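Local structure of lysine-sensitive aspartokinase 3 (Escherichia coli, 2J0X) at the lysine site. The protein catalyses the ATP-dependent phosphorylation of L-aspartate to 4-phospho-L-aspartate, the first step of lysine biosynthesis, and is inhibited allosterically by L-lysine. Residues are numbered along the deposited sequence; one frame, centred on the assembly and turned at random. Chains: chain A/B, Lysine-sensitive aspartokinase 3.

The lysine site. Residues chain A 318, 321-325, 344-346, 348; chain B 338-340, 354. With LYS (lysine), chain C.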
# COMPACT_ATOMS: atom_id res chain seq x y z
N MET A 318 5.91 6.07 10.09
CA MET A 318 4.73 5.38 9.59
C MET A 318 4.11 4.57 10.72
O MET A 318 2.92 4.26 10.69
CB MET A 318 5.08 4.49 8.38
CG MET A 318 6.18 3.46 8.56
SD MET A 318 6.34 2.40 7.05
CE MET A 318 7.36 3.48 6.01
N SER A 321 0.95 5.75 12.46
CA SER A 321 0.43 6.93 11.78
C SER A 321 -0.68 6.54 10.80
O SER A 321 -0.71 5.41 10.30
CB SER A 321 1.54 7.64 11.01
OG SER A 321 1.54 7.22 9.66
N ARG A 322 -1.59 7.47 10.52
CA ARG A 322 -2.66 7.21 9.57
C ARG A 322 -2.33 7.99 8.32
O ARG A 322 -1.79 9.09 8.40
CB ARG A 322 -4.02 7.71 10.09
CG ARG A 322 -4.46 7.18 11.43
CD ARG A 322 -5.51 8.11 12.01
NE ARG A 322 -5.64 7.95 13.45
CZ ARG A 322 -6.39 8.72 14.22
NH1 ARG A 322 -7.08 9.72 13.68
NH2 ARG A 322 -6.47 8.50 15.53
N GLY A 323 -2.64 7.42 7.16
CA GLY A 323 -2.40 8.11 5.91
C GLY A 323 -0.99 8.20 5.36
O GLY A 323 -0.79 8.88 4.35
N PHE A 324 -0.01 7.55 5.97
CA PHE A 324 1.35 7.62 5.42
C PHE A 324 1.33 7.01 4.04
O PHE A 324 1.86 7.59 3.09
CB PHE A 324 2.36 6.83 6.26
CG PHE A 324 3.78 6.89 5.73
CD1 PHE A 324 4.70 7.81 6.24
CD2 PHE A 324 4.21 6.02 4.73
CE1 PHE A 324 6.01 7.86 5.76
CE2 PHE A 324 5.53 6.06 4.25
CZ PHE A 324 6.43 6.99 4.76
N LEU A 325 0.73 5.84 3.93
CA LEU A 325 0.67 5.17 2.64
C LEU A 325 -0.30 5.89 1.72
O LEU A 325 -0.07 5.97 0.52
CB LEU A 325 0.26 3.70 2.81
CG LEU A 325 1.27 2.82 3.54
CD1 LEU A 325 0.63 1.48 3.84
CD2 LEU A 325 2.53 2.64 2.69
N THR A 344 5.21 -5.38 3.82
CA THR A 344 5.47 -4.43 4.88
C THR A 344 6.14 -5.01 6.11
O THR A 344 6.07 -6.21 6.37
CB THR A 344 4.16 -3.75 5.34
OG1 THR A 344 3.25 -4.76 5.83
CG2 THR A 344 3.52 -2.98 4.19
N SER A 345 6.81 -4.13 6.85
CA SER A 345 7.46 -4.48 8.10
C SER A 345 6.87 -3.44 9.03
O SER A 345 5.98 -2.70 8.64
CB SER A 345 8.99 -4.33 8.00
OG SER A 345 9.43 -3.12 8.58
N GLU A 346 7.36 -3.37 10.26
CA GLU A 346 6.82 -2.40 11.18
C GLU A 346 7.03 -0.96 10.73
O GLU A 346 6.08 -0.18 10.67
CB GLU A 346 7.41 -2.61 12.58
CG GLU A 346 6.86 -3.82 13.31
CD GLU A 346 5.35 -3.77 13.45
OE1 GLU A 346 4.64 -3.82 12.41
OE2 GLU A 346 4.86 -3.69 14.59
N SER A 348 8.72 0.00 7.72
CA SER A 348 9.20 0.04 6.35
C SER A 348 8.26 -0.70 5.42
O SER A 348 7.64 -1.69 5.81
CB SER A 348 10.59 -0.59 6.31
OG SER A 348 11.15 -0.55 5.01
N SER B 338 -5.12 3.07 10.87
CA SER B 338 -3.72 2.96 10.51
C SER B 338 -3.53 1.54 10.03
O SER B 338 -3.96 0.58 10.68
CB SER B 338 -2.83 3.25 11.72
OG SER B 338 -1.47 3.06 11.39
N VAL B 339 -2.92 1.40 8.86
CA VAL B 339 -2.67 0.10 8.27
C VAL B 339 -1.32 -0.42 8.75
O VAL B 339 -0.34 0.33 8.77
CB VAL B 339 -2.66 0.19 6.70
CG1 VAL B 339 -2.40 -1.17 6.10
CG2 VAL B 339 -3.99 0.74 6.19
N ASP B 340 -1.26 -1.67 9.18
CA ASP B 340 0.00 -2.24 9.63
C ASP B 340 0.59 -3.11 8.53
O ASP B 340 1.41 -2.64 7.75
CB ASP B 340 -0.16 -3.07 10.91
CG ASP B 340 1.16 -3.72 11.35
OD1 ASP B 340 2.24 -3.13 11.12
OD2 ASP B 340 1.10 -4.83 11.93
N ASP B 354 -3.86 -1.50 12.19
CA ASP B 354 -2.90 -1.10 13.22
C ASP B 354 -3.76 -0.64 14.39
O ASP B 354 -4.24 0.49 14.40
CB ASP B 354 -2.06 0.06 12.68
CG ASP B 354 -1.12 0.64 13.71
OD1 ASP B 354 -1.41 0.56 14.92
OD2 ASP B 354 -0.09 1.22 13.30
N LYS C . 0.59 2.71 9.47
CA LYS C . 0.94 3.38 8.21
C LYS C . -0.32 3.79 7.47
O LYS C . -0.34 4.76 6.70
CB LYS C . 1.76 2.45 7.31
CG LYS C . 2.83 1.59 7.94
CD LYS C . 3.03 0.31 7.17
CE LYS C . 4.10 -0.60 7.75
NZ LYS C . 3.91 -0.93 9.19
OXT LYS C . -1.41 3.08 7.65
O HOH W 1 -3.40 4.97 7.40
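Lysine, the allosteric inhibitor, lies across the dimer interface of the ACT domains, between the start of helix 324-334 of one subunit and strand 338-344 of the other; the protein hides 316 of its 322 Å². Its alpha-amino nitrogen N is gripped from both chains: four oxygens surround it within hydrogen-bonding distance, the carbonyls of A:Met318, A:Ser321 and B:Val339, the last two meeting it in the carbonyl plane, and the hydroxyl OG of B:Ser338 at 2.8 Å, so that its N-H groups are probably shared among them. That hydroxyl, anti to its backbone N (chi1 176°), also hydrogen-bonds to A:Ser321 O at 2.7 Å, from above the carbonyl plane, and to B:Asp354 OD2, again out of the carboxylate plane; its one proton can serve only one of them at a time. An alanine in place of B:Ser338 would remove the hydroxyl and would probably weaken both the hold on the ligand amine and the link between subunits. The carboxylate is read by main-chain N-H groups: A:Leu325 N meets LYS O at 3.2 Å, nearly straight at 168°, while B:Val339 N meets LYS OXT at 2.6 Å. The helix N-terminus beneath LYS O may add favourable polarisation. Alongside the aliphatic chain, A:Met318 CG lies between the backbone N and the carbonyl carbon (chi1 55°), and SD sits 3.7 Å from LYS CG; A:Leu325 CD1 touches LYS CB from the helix. At the far end, NZ donates to the carbonyls of A:Ser345, in plane, and A:Glu346, from above the plane. B:Asp340, its CG anti to the backbone N, forms a long salt bridge from OD1 to LYS NZ (3.4 Å). A:Glu346, bent at chi2, turns its carboxylate steeply against this one, OE1 modelled 2.8 Å from B:Asp340 OD1; two acidic groups so placed may raise the pKa of one, with LYS NZ possibly offsetting the repulsion.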